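Local structure of UDP-galactopyranose mutase (3HDQ) at residues 100-105 with 223-228; 170-175 with 186-191; 367-372 with 377-382. The protein probably interconverts UDP-galactopyranose and UDP-galactofuranose, and binds FAD as its cofactor. All coordinates share one frame; numbering follows the deposited sequence.

Measured between centres, interaction 3 lies nearest the middle of the chain, about 10 Å away, and it touches FAD. Interaction 1 lies about 18 Å out, with the side chain of M225 about 10 Å from the cofactor. Interaction 2 lies about 21 Å out, on the opposite side from interaction 1. It is a buried contact; the other two are partly buried. Helix 39-50 and helix 92-99 touch residues of both interaction 1 and interaction 3. In interaction 1 a side-chain amide grips a loop carbonyl beside apolar packing. Interaction 2 relies on a tyrosine, a proline ring and one water, and also holds the substrate uracil. Interaction 3 turns on one glutamine and carries a bond to FAD.

Interaction 1. Residues 100-105 with 223-228; sequences RFTEWR and TRMFQN
The side chain of M225 leaves its helix with CG anti to the backbone N (chi1 177°), which sets CG against CB of F101 at 3.9 Å. N228, one turn on, has CG beside its backbone N. This points its amide at the loop. ND2 of N228 donates to O of F101 over 2.9 Å, and the N-H is almost straight on the acceptor (169°). The oxygen lies in the amide plane of N228, but the donor stands above the carbonyl plane of F101, 42° out of it. The same oxygen takes a CA-H...O contact from CA of M225. The contact joins the loop after helix 92-99 to helix 222-229, just before strand 104-106 enters a small antiparallel sheet with strand 214-218. CG of M225 lies 4.0 Å from CB of T102, and SD of M225 comes near CG2 of T102. OG1 of T102 turns instead to O of E103, in the carbonyl plane and on a lone pair, at 2.8 Å. M225 also touches F39, an FAD-binding residue, and L98 of helix 92-99. On the same helix as M225, R224 forms a salt bridge with D74 of the second subunit.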
# COMPACT_ATOMS: atom_id res chain seq x y z
N ARG A 100 -20.37 -1.12 -1.41
CA ARG A 100 -20.09 0.24 -1.88
C ARG A 100 -18.60 0.44 -2.15
O ARG A 100 -18.22 1.33 -2.90
CB ARG A 100 -20.59 1.29 -0.88
CG ARG A 100 -22.05 1.14 -0.41
CD ARG A 100 -22.40 2.25 0.58
NE ARG A 100 -21.95 3.55 0.07
CZ ARG A 100 -21.48 4.55 0.82
NH1 ARG A 100 -21.37 4.42 2.13
NH2 ARG A 100 -21.09 5.68 0.25
N PHE A 101 -17.75 -0.39 -1.55
CA PHE A 101 -16.30 -0.15 -1.56
C PHE A 101 -15.46 -1.25 -2.24
O PHE A 101 -14.23 -1.15 -2.28
CB PHE A 101 -15.81 0.10 -0.14
CG PHE A 101 -16.66 1.10 0.61
CD1 PHE A 101 -17.60 0.69 1.53
CD2 PHE A 101 -16.54 2.46 0.34
CE1 PHE A 101 -18.40 1.60 2.19
CE2 PHE A 101 -17.33 3.39 1.00
CZ PHE A 101 -18.26 2.97 1.93
N THR A 102 -16.11 -2.27 -2.78
CA THR A 102 -15.38 -3.34 -3.42
C THR A 102 -16.33 -4.24 -4.19
O THR A 102 -17.51 -4.33 -3.88
CB THR A 102 -14.66 -4.20 -2.36
OG1 THR A 102 -13.80 -5.15 -3.01
CG2 THR A 102 -15.67 -4.95 -1.50
N GLU A 103 -15.82 -4.91 -5.21
CA GLU A 103 -16.55 -6.00 -5.82
C GLU A 103 -16.14 -7.26 -5.09
O GLU A 103 -15.30 -7.21 -4.18
CB GLU A 103 -16.23 -6.12 -7.30
CG GLU A 103 -16.77 -5.01 -8.16
CD GLU A 103 -15.95 -4.85 -9.43
OE1 GLU A 103 -14.80 -4.38 -9.34
OE2 GLU A 103 -16.46 -5.22 -10.51
N TRP A 104 -16.70 -8.40 -5.50
CA TRP A 104 -16.57 -9.63 -4.74
C TRP A 104 -16.17 -10.85 -5.55
O TRP A 104 -16.64 -11.05 -6.67
CB TRP A 104 -17.91 -9.94 -4.08
CG TRP A 104 -18.37 -8.89 -3.12
CD1 TRP A 104 -19.28 -7.90 -3.36
CD2 TRP A 104 -17.95 -8.72 -1.76
NE1 TRP A 104 -19.46 -7.14 -2.24
CE2 TRP A 104 -18.66 -7.62 -1.24
CE3 TRP A 104 -17.05 -9.40 -0.93
CZ2 TRP A 104 -18.49 -7.18 0.07
CZ3 TRP A 104 -16.89 -8.97 0.37
CH2 TRP A 104 -17.60 -7.86 0.86
N ARG A 105 -15.33 -11.69 -4.95
CA ARG A 105 -15.09 -13.04 -5.45
C ARG A 105 -15.83 -14.02 -4.55
O ARG A 105 -15.51 -14.12 -3.37
CB ARG A 105 -13.61 -13.37 -5.41
CG ARG A 105 -13.32 -14.78 -5.92
CD ARG A 105 -12.21 -15.49 -5.13
NE ARG A 105 -11.98 -16.84 -5.63
CZ ARG A 105 -11.57 -17.86 -4.88
NH1 ARG A 105 -11.33 -17.70 -3.59
NH2 ARG A 105 -11.39 -19.05 -5.43
N THR A 223 -7.27 -4.27 1.50
CA THR A 223 -6.59 -2.98 1.52
C THR A 223 -7.18 -2.01 0.49
O THR A 223 -7.48 -0.85 0.81
CB THR A 223 -5.07 -3.14 1.37
OG1 THR A 223 -4.58 -3.82 2.52
CG2 THR A 223 -4.38 -1.78 1.24
N ARG A 224 -7.36 -2.50 -0.74
CA ARG A 224 -8.06 -1.75 -1.77
C ARG A 224 -9.44 -1.27 -1.28
O ARG A 224 -9.81 -0.12 -1.51
CB ARG A 224 -8.19 -2.59 -3.04
CG ARG A 224 -6.85 -2.82 -3.73
CD ARG A 224 -6.45 -1.60 -4.53
NE ARG A 224 -7.48 -1.34 -5.54
CZ ARG A 224 -7.55 -1.96 -6.71
NH1 ARG A 224 -6.64 -2.88 -7.04
NH2 ARG A 224 -8.53 -1.67 -7.56
N MET A 225 -10.19 -2.15 -0.62
CA MET A 225 -11.51 -1.81 -0.09
C MET A 225 -11.39 -0.69 0.96
O MET A 225 -12.10 0.32 0.89
CB MET A 225 -12.18 -3.05 0.52
CG MET A 225 -13.54 -2.78 1.16
SD MET A 225 -14.11 -4.15 2.19
CE MET A 225 -13.10 -3.89 3.64
N PHE A 226 -10.50 -0.89 1.92
CA PHE A 226 -10.23 0.13 2.92
C PHE A 226 -9.83 1.48 2.31
O PHE A 226 -10.31 2.51 2.76
CB PHE A 226 -9.18 -0.36 3.93
CG PHE A 226 -9.77 -1.21 5.02
CD1 PHE A 226 -9.67 -2.59 4.98
CD2 PHE A 226 -10.45 -0.63 6.08
CE1 PHE A 226 -10.23 -3.37 5.98
CE2 PHE A 226 -11.01 -1.41 7.09
CZ PHE A 226 -10.90 -2.79 7.03
N GLN A 227 -8.97 1.46 1.30
CA GLN A 227 -8.56 2.71 0.65
C GLN A 227 -9.76 3.49 0.13
O GLN A 227 -9.84 4.70 0.33
CB GLN A 227 -7.52 2.46 -0.45
CG GLN A 227 -6.12 2.19 0.12
CD GLN A 227 -5.11 1.63 -0.89
OE1 GLN A 227 -5.43 1.38 -2.05
NE2 GLN A 227 -3.87 1.42 -0.43
N ASN A 228 -10.70 2.80 -0.52
CA ASN A 228 -11.95 3.42 -0.95
C ASN A 228 -12.77 3.99 0.22
O ASN A 228 -13.36 5.07 0.12
CB ASN A 228 -12.82 2.43 -1.76
CG ASN A 228 -12.18 2.03 -3.10
OD1 ASN A 228 -11.40 2.79 -3.70
ND2 ASN A 228 -12.51 0.83 -3.57

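Interaction 2. Residues 170-175 with 186-191; sequences DLYNKF and LDPSEL. With GDU (galactose-uridine-5'-diphosphate), chain K.
The phenol of Y172 points its OH at the ring of P188, where the long helix 159-184 meets the 3-10 turn 188-190 that follows it. The tyrosine belongs to a wider pi-type turn of that helix. Its first torsion (chi1 167°) swings the ring to the far side from its own N, across toward the proline. The two side chains meet at a slant. The packing rests on the ring carbon CZ of Y172, 3.9 Å from CG of P188. OH of Y172 is modelled only 3.0 Å from the same CG, a very close approach that is doubtful in detail at this resolution.

A water sits at the edge of the Y172 ring, in its plane. It is 2.8 Å from OH of Y172. It lies 2.9 Å from OD1 of D187, to which it probably donates, and so links helix and turn. That oxygen also has a salt bridge to R181. The other carboxylate oxygen of D187 closes an Asx turn. OD2 of D187 accepts from N of S189 at 2.8 Å and from OG of S189. The two donors reach it from opposite faces of the carboxylate plane, both on the anti side. These bonds probably fix the rotation of the carboxylate.

The backbone N of D187 in turn donates to OE1 of E190, three residues on. On the helix, K174 forms a salt bridge with D170 one turn back. The helix also reaches the substrate. F175 lies in the UDP-galactose pocket, and its backbone O accepts from N3 of the GDU uracil at 3.0 Å, with an angle of 154° at the hydrogen.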
# COMPACT_ATOMS: atom_id res chain seq x y z
N ASP A 170 -14.90 -38.40 23.49
CA ASP A 170 -13.85 -38.76 22.53
C ASP A 170 -13.70 -37.72 21.40
O ASP A 170 -12.59 -37.32 21.05
CB ASP A 170 -14.10 -40.15 21.93
CG ASP A 170 -12.90 -40.65 21.16
OD1 ASP A 170 -13.08 -41.14 20.02
OD2 ASP A 170 -11.78 -40.55 21.68
N LEU A 171 -14.82 -37.29 20.83
CA LEU A 171 -14.78 -36.30 19.77
C LEU A 171 -14.26 -34.97 20.30
O LEU A 171 -13.53 -34.25 19.62
CB LEU A 171 -16.16 -36.16 19.13
CG LEU A 171 -16.53 -37.37 18.27
CD1 LEU A 171 -17.97 -37.26 17.79
CD2 LEU A 171 -15.54 -37.50 17.09
N TYR A 172 -14.62 -34.68 21.55
CA TYR A 172 -14.11 -33.53 22.26
C TYR A 172 -12.59 -33.59 22.42
O TYR A 172 -11.90 -32.60 22.20
CB TYR A 172 -14.78 -33.42 23.64
CG TYR A 172 -14.12 -32.46 24.60
CD1 TYR A 172 -14.37 -31.10 24.52
CD2 TYR A 172 -13.25 -32.91 25.58
CE1 TYR A 172 -13.77 -30.21 25.40
CE2 TYR A 172 -12.64 -32.03 26.47
CZ TYR A 172 -12.91 -30.68 26.36
OH TYR A 172 -12.32 -29.79 27.23
N ASN A 173 -12.07 -34.74 22.82
CA ASN A 173 -10.63 -34.87 23.01
C ASN A 173 -9.88 -34.80 21.68
O ASN A 173 -8.73 -34.35 21.62
CB ASN A 173 -10.26 -36.18 23.71
CG ASN A 173 -10.74 -36.24 25.16
OD1 ASN A 173 -10.99 -35.22 25.80
ND2 ASN A 173 -10.87 -37.45 25.67
N LYS A 174 -10.54 -35.24 20.61
CA LYS A 174 -9.89 -35.34 19.31
C LYS A 174 -9.86 -34.05 18.50
O LYS A 174 -8.89 -33.81 17.78
CB LYS A 174 -10.48 -36.50 18.50
CG LYS A 174 -9.64 -37.76 18.66
CD LYS A 174 -10.39 -39.03 18.35
CE LYS A 174 -9.48 -40.23 18.66
NZ LYS A 174 -10.26 -41.42 19.13
N PHE A 175 -10.90 -33.23 18.63
CA PHE A 175 -11.02 -32.01 17.82
C PHE A 175 -10.90 -30.70 18.62
O PHE A 175 -10.42 -29.70 18.10
CB PHE A 175 -12.33 -32.02 17.02
CG PHE A 175 -12.37 -33.06 15.93
CD1 PHE A 175 -12.72 -34.37 16.21
CD2 PHE A 175 -12.04 -32.72 14.62
CE1 PHE A 175 -12.74 -35.33 15.21
CE2 PHE A 175 -12.06 -33.68 13.62
CZ PHE A 175 -12.40 -34.98 13.91
N LEU A 186 -5.36 -22.20 27.92
CA LEU A 186 -6.35 -22.61 28.91
C LEU A 186 -7.05 -23.91 28.46
O LEU A 186 -7.20 -24.15 27.26
CB LEU A 186 -7.43 -21.53 29.07
CG LEU A 186 -7.30 -20.34 30.04
CD1 LEU A 186 -6.28 -20.63 31.14
CD2 LEU A 186 -6.97 -19.05 29.31
N ASP A 187 -7.48 -24.73 29.41
CA ASP A 187 -8.37 -25.85 29.11
C ASP A 187 -9.74 -25.26 28.80
O ASP A 187 -10.08 -24.19 29.32
CB ASP A 187 -8.48 -26.81 30.29
CG ASP A 187 -9.30 -28.05 29.97
OD1 ASP A 187 -8.72 -29.04 29.47
OD2 ASP A 187 -10.53 -28.06 30.23
N PRO A 188 -10.53 -25.92 27.93
CA PRO A 188 -11.89 -25.47 27.64
C PRO A 188 -12.75 -25.31 28.90
O PRO A 188 -13.73 -24.58 28.86
CB PRO A 188 -12.45 -26.60 26.77
CG PRO A 188 -11.27 -27.17 26.10
CD PRO A 188 -10.14 -27.08 27.10
N SER A 189 -12.40 -26.01 29.97
CA SER A 189 -13.14 -25.86 31.23
C SER A 189 -12.99 -24.43 31.77
O SER A 189 -13.87 -23.93 32.46
CB SER A 189 -12.67 -26.87 32.27
OG SER A 189 -11.28 -26.71 32.56
N GLU A 190 -11.88 -23.78 31.42
CA GLU A 190 -11.58 -22.43 31.88
C GLU A 190 -12.04 -21.31 30.93
O GLU A 190 -11.69 -20.15 31.12
CB GLU A 190 -10.08 -22.29 32.14
CG GLU A 190 -9.52 -23.27 33.18
CD GLU A 190 -8.01 -23.35 33.15
OE1 GLU A 190 -7.45 -23.84 32.13
OE2 GLU A 190 -7.36 -22.92 34.14
N LEU A 191 -12.83 -21.66 29.92
CA LEU A 191 -13.33 -20.65 29.00
C LEU A 191 -14.84 -20.64 29.02
O LEU A 191 -15.46 -21.68 29.28
CB LEU A 191 -12.83 -20.92 27.58
CG LEU A 191 -11.33 -20.73 27.36
CD1 LEU A 191 -10.89 -21.35 26.04
CD2 LEU A 191 -10.98 -19.24 27.41
N1 GDU K . -11.77 -24.92 17.92
C2 GDU K . -11.22 -26.03 18.01
N3 GDU K . -10.75 -26.90 17.22
C4 GDU K . -10.86 -26.55 15.93
C5 GDU K . -11.49 -25.24 15.62
C6 GDU K . -11.92 -24.47 16.64
O2 GDU K . -11.06 -26.43 19.37
O4 GDU K . -10.42 -27.27 15.03
C1D GDU K . -12.18 -24.12 19.04
C2D GDU K . -11.11 -23.26 19.76
O2D GDU K . -11.44 -23.02 21.13
C3D GDU K . -11.15 -22.00 18.93
C4D GDU K . -12.67 -21.83 18.84
O4D GDU K . -13.20 -23.15 18.72
O3D GDU K . -10.49 -20.92 19.59
C5D GDU K . -13.17 -20.78 17.86
O5D GDU K . -12.74 -21.27 16.57
PA GDU K . -12.36 -20.29 15.36
O1A GDU K . -12.28 -21.11 14.12
O2A GDU K . -13.45 -19.31 15.22
O3A GDU K . -10.93 -19.65 15.59
PB GDU K . -10.51 -18.25 14.98
O1B GDU K . -9.13 -18.11 15.51
O2B GDU K . -11.28 -17.06 15.43
O3B GDU K . -10.38 -18.26 13.38
C1' GDU K . -10.35 -17.22 12.38
C2' GDU K . -11.79 -16.82 12.02
C3' GDU K . -12.55 -18.14 11.76
C4' GDU K . -11.98 -18.76 10.45
C5' GDU K . -10.43 -18.87 10.59
C6' GDU K . -9.71 -19.20 9.25
O2' GDU K . -12.38 -16.00 13.05
O3' GDU K . -13.96 -17.86 11.68
O4' GDU K . -12.36 -17.91 9.35
O5' GDU K . -9.70 -17.78 11.21
O6' GDU K . -9.38 -20.61 9.13
O HOH W 1 -10.96 -30.86 29.48

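Interaction 3. Residues 367-372 with 377-382; sequences TYRYYN and VAQALA. With FAD (flavin-adenine dinucleotide), chain L.
Q379 reaches from its helix across to the loop 367-372. The bond from CA to CB points toward that loop. A near-trans first torsion (chi1 -165°) starts the chain outward, and it stays extended beyond CG, carrying the amide to the loop side chains. The carbon CD of Q379 lies 4.0 Å from CE2 of Y371. The two side chains cross at about a right angle, and the ring and amide planes are 71° apart. OE1 of Q379 accepts from N of G363.

NE2 of Q379 is the atom that ties the segments together. It donates to OG1 of T367 at 3.2 Å, nearly straight (174°), with the oxygen in the amide plane. The two side chains come from opposite directions. OG1 of T367 also bonds to O of G363, so both ends of the bridge are held by one glycine. NE2 of Q379 further lies 3.4 Å from NH1 of R369. Both are donors, and this is no hydrogen bond. The R369 and Q379 side chains cross at a slant.

The contact links helix 373-388 to the loop that leads into it, next to the bound FAD. N372 sits at the N-cap position of this helix, but its side chain makes no capping bond; OD1 bonds to R198. CB of N372 is 3.2 Å from O2 of the flavin. Y370 is the centre of an inverse gamma turn, and its OH bonds to the substrate diphosphate.

One face of the Y371 ring carries CB of R369, 3.9 Å above the centre. NH1 of R369 makes a weak bond to OH of Y371. The backbone O of Y371 accepts from O3' of FAD at 3.1 Å and also from NH2 of R364.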
# COMPACT_ATOMS: atom_id res chain seq x y z
N THR A 367 -14.14 -3.04 23.04
CA THR A 367 -15.32 -3.49 23.78
C THR A 367 -15.16 -4.94 24.22
O THR A 367 -16.11 -5.55 24.72
CB THR A 367 -16.64 -3.31 22.98
OG1 THR A 367 -16.67 -4.18 21.84
CG2 THR A 367 -16.78 -1.87 22.53
N TYR A 368 -13.96 -5.49 24.04
CA TYR A 368 -13.64 -6.83 24.55
C TYR A 368 -14.66 -7.87 24.08
O TYR A 368 -15.19 -8.65 24.88
CB TYR A 368 -13.53 -6.81 26.08
CG TYR A 368 -12.59 -7.86 26.65
CD1 TYR A 368 -11.23 -7.83 26.38
CD2 TYR A 368 -13.07 -8.87 27.48
CE1 TYR A 368 -10.38 -8.77 26.90
CE2 TYR A 368 -12.22 -9.82 28.01
CZ TYR A 368 -10.87 -9.76 27.71
OH TYR A 368 -10.00 -10.70 28.23
N ARG A 369 -14.93 -7.87 22.78
CA ARG A 369 -15.89 -8.80 22.20
C ARG A 369 -15.23 -9.64 21.11
O ARG A 369 -14.52 -9.12 20.26
CB ARG A 369 -17.10 -8.02 21.68
CG ARG A 369 -17.93 -7.43 22.81
CD ARG A 369 -19.15 -6.71 22.30
NE ARG A 369 -19.78 -5.87 23.31
CZ ARG A 369 -20.81 -5.06 23.07
NH1 ARG A 369 -21.31 -4.99 21.84
NH2 ARG A 369 -21.33 -4.32 24.03
N TYR A 370 -15.45 -10.96 21.17
CA TYR A 370 -14.86 -11.89 20.20
C TYR A 370 -15.65 -11.81 18.88
O TYR A 370 -16.37 -12.74 18.52
CB TYR A 370 -14.87 -13.33 20.78
CG TYR A 370 -14.00 -14.38 20.08
CD1 TYR A 370 -13.51 -14.19 18.79
CD2 TYR A 370 -13.71 -15.59 20.70
CE1 TYR A 370 -12.74 -15.16 18.15
CE2 TYR A 370 -12.94 -16.58 20.07
CZ TYR A 370 -12.46 -16.35 18.79
OH TYR A 370 -11.70 -17.31 18.16
N TYR A 371 -15.48 -10.70 18.16
CA TYR A 371 -16.29 -10.39 16.98
C TYR A 371 -15.60 -10.72 15.66
O TYR A 371 -14.39 -10.52 15.50
CB TYR A 371 -16.66 -8.90 16.96
CG TYR A 371 -17.92 -8.53 17.72
CD1 TYR A 371 -18.74 -9.51 18.25
CD2 TYR A 371 -18.31 -7.20 17.86
CE1 TYR A 371 -19.89 -9.19 18.92
CE2 TYR A 371 -19.47 -6.87 18.54
CZ TYR A 371 -20.26 -7.87 19.07
OH TYR A 371 -21.43 -7.58 19.74
N ASN A 372 -16.38 -11.22 14.70
CA ASN A 372 -15.90 -11.37 13.33
C ASN A 372 -15.97 -10.02 12.62
O ASN A 372 -16.53 -9.07 13.15
CB ASN A 372 -16.71 -12.43 12.56
CG ASN A 372 -16.70 -13.79 13.25
OD1 ASN A 372 -15.66 -14.25 13.73
ND2 ASN A 372 -17.87 -14.43 13.31
N VAL A 377 -18.35 -4.44 11.70
CA VAL A 377 -19.00 -3.48 10.81
C VAL A 377 -20.40 -3.11 11.34
O VAL A 377 -20.75 -1.93 11.43
CB VAL A 377 -19.09 -3.99 9.35
CG1 VAL A 377 -19.93 -3.04 8.52
CG2 VAL A 377 -17.70 -4.13 8.73
N ALA A 378 -21.18 -4.11 11.73
CA ALA A 378 -22.53 -3.87 12.24
C ALA A 378 -22.48 -3.02 13.51
O ALA A 378 -23.32 -2.15 13.71
CB ALA A 378 -23.27 -5.20 12.51
N GLN A 379 -21.50 -3.30 14.36
CA GLN A 379 -21.32 -2.50 15.58
C GLN A 379 -21.03 -1.04 15.23
O GLN A 379 -21.62 -0.12 15.81
CB GLN A 379 -20.19 -3.07 16.46
CG GLN A 379 -20.19 -2.52 17.89
CD GLN A 379 -18.93 -2.88 18.68
OE1 GLN A 379 -17.82 -2.87 18.15
NE2 GLN A 379 -19.11 -3.21 19.97
N ALA A 380 -20.13 -0.83 14.28
CA ALA A 380 -19.73 0.52 13.88
C ALA A 380 -20.90 1.31 13.26
O ALA A 380 -21.07 2.49 13.55
CB ALA A 380 -18.53 0.46 12.92
N LEU A 381 -21.69 0.64 12.42
CA LEU A 381 -22.85 1.28 11.80
C LEU A 381 -23.85 1.68 12.86
O LEU A 381 -24.46 2.74 12.78
CB LEU A 381 -23.52 0.35 10.78
CG LEU A 381 -22.69 0.01 9.55
CD1 LEU A 381 -23.43 -0.99 8.67
CD2 LEU A 381 -22.34 1.27 8.77
N ALA A 382 -24.04 0.82 13.86
CA ALA A 382 -25.01 1.09 14.92
C ALA A 382 -24.51 2.22 15.83
O ALA A 382 -25.31 3.01 16.33
CB ALA A 382 -25.31 -0.17 15.73
PA FAD L . -8.44 -4.03 14.69
O1A FAD L . -8.25 -4.60 13.41
O2A FAD L . -7.66 -4.72 15.63
O5B FAD L . -7.99 -2.56 14.58
C5B FAD L . -7.78 -1.72 15.65
C4B FAD L . -6.66 -0.81 15.29
O4B FAD L . -6.41 0.07 16.32
C3B FAD L . -5.40 -1.62 15.12
O3B FAD L . -4.90 -1.58 13.82
C2B FAD L . -4.43 -1.00 16.06
O2B FAD L . -3.20 -0.88 15.45
C1B FAD L . -5.05 0.33 16.37
N9A FAD L . -4.59 0.86 17.65
C8A FAD L . -4.64 0.28 18.86
N7A FAD L . -4.11 1.09 19.75
C5A FAD L . -3.72 2.19 19.14
C6A FAD L . -3.11 3.35 19.56
N6A FAD L . -2.95 3.59 20.82
N1A FAD L . -2.82 4.33 18.68
C2A FAD L . -3.11 4.17 17.37
N3A FAD L . -3.70 3.03 16.96
C4A FAD L . -4.00 2.05 17.81
N1 FAD L . -12.94 -12.21 11.10
C2 FAD L . -13.75 -12.73 10.17
O2 FAD L . -14.84 -12.27 9.98
N3 FAD L . -13.32 -13.77 9.45
C4 FAD L . -12.09 -14.28 9.66
O4 FAD L . -11.69 -15.20 9.03
C4X FAD L . -11.29 -13.76 10.60
N5 FAD L . -10.06 -14.29 10.81
C5X FAD L . -9.26 -13.76 11.75
C6 FAD L . -8.01 -14.30 11.94
C7 FAD L . -7.19 -13.77 12.89
C7M FAD L . -5.85 -14.34 13.12
C8 FAD L . -7.60 -12.70 13.64
C8M FAD L . -6.67 -12.17 14.66
C9 FAD L . -8.85 -12.15 13.44
C9A FAD L . -9.69 -12.68 12.50
N10 FAD L . -10.93 -12.15 12.28
C10 FAD L . -11.72 -12.71 11.33
C1' FAD L . -11.48 -11.07 13.14
C2' FAD L . -11.16 -9.68 12.64
O2' FAD L . -9.78 -9.57 12.67
C3' FAD L . -11.75 -8.58 13.51
O3' FAD L . -13.11 -8.53 13.54
C4' FAD L . -11.51 -7.25 12.90
O4' FAD L . -10.33 -7.40 12.17
C5' FAD L . -11.42 -6.24 14.00
O5' FAD L . -11.63 -4.93 13.62
P FAD L . -11.30 -3.80 14.64
O1P FAD L . -11.35 -2.56 13.97
O2P FAD L . -12.29 -3.84 15.64
O3P FAD L . -9.90 -4.10 15.25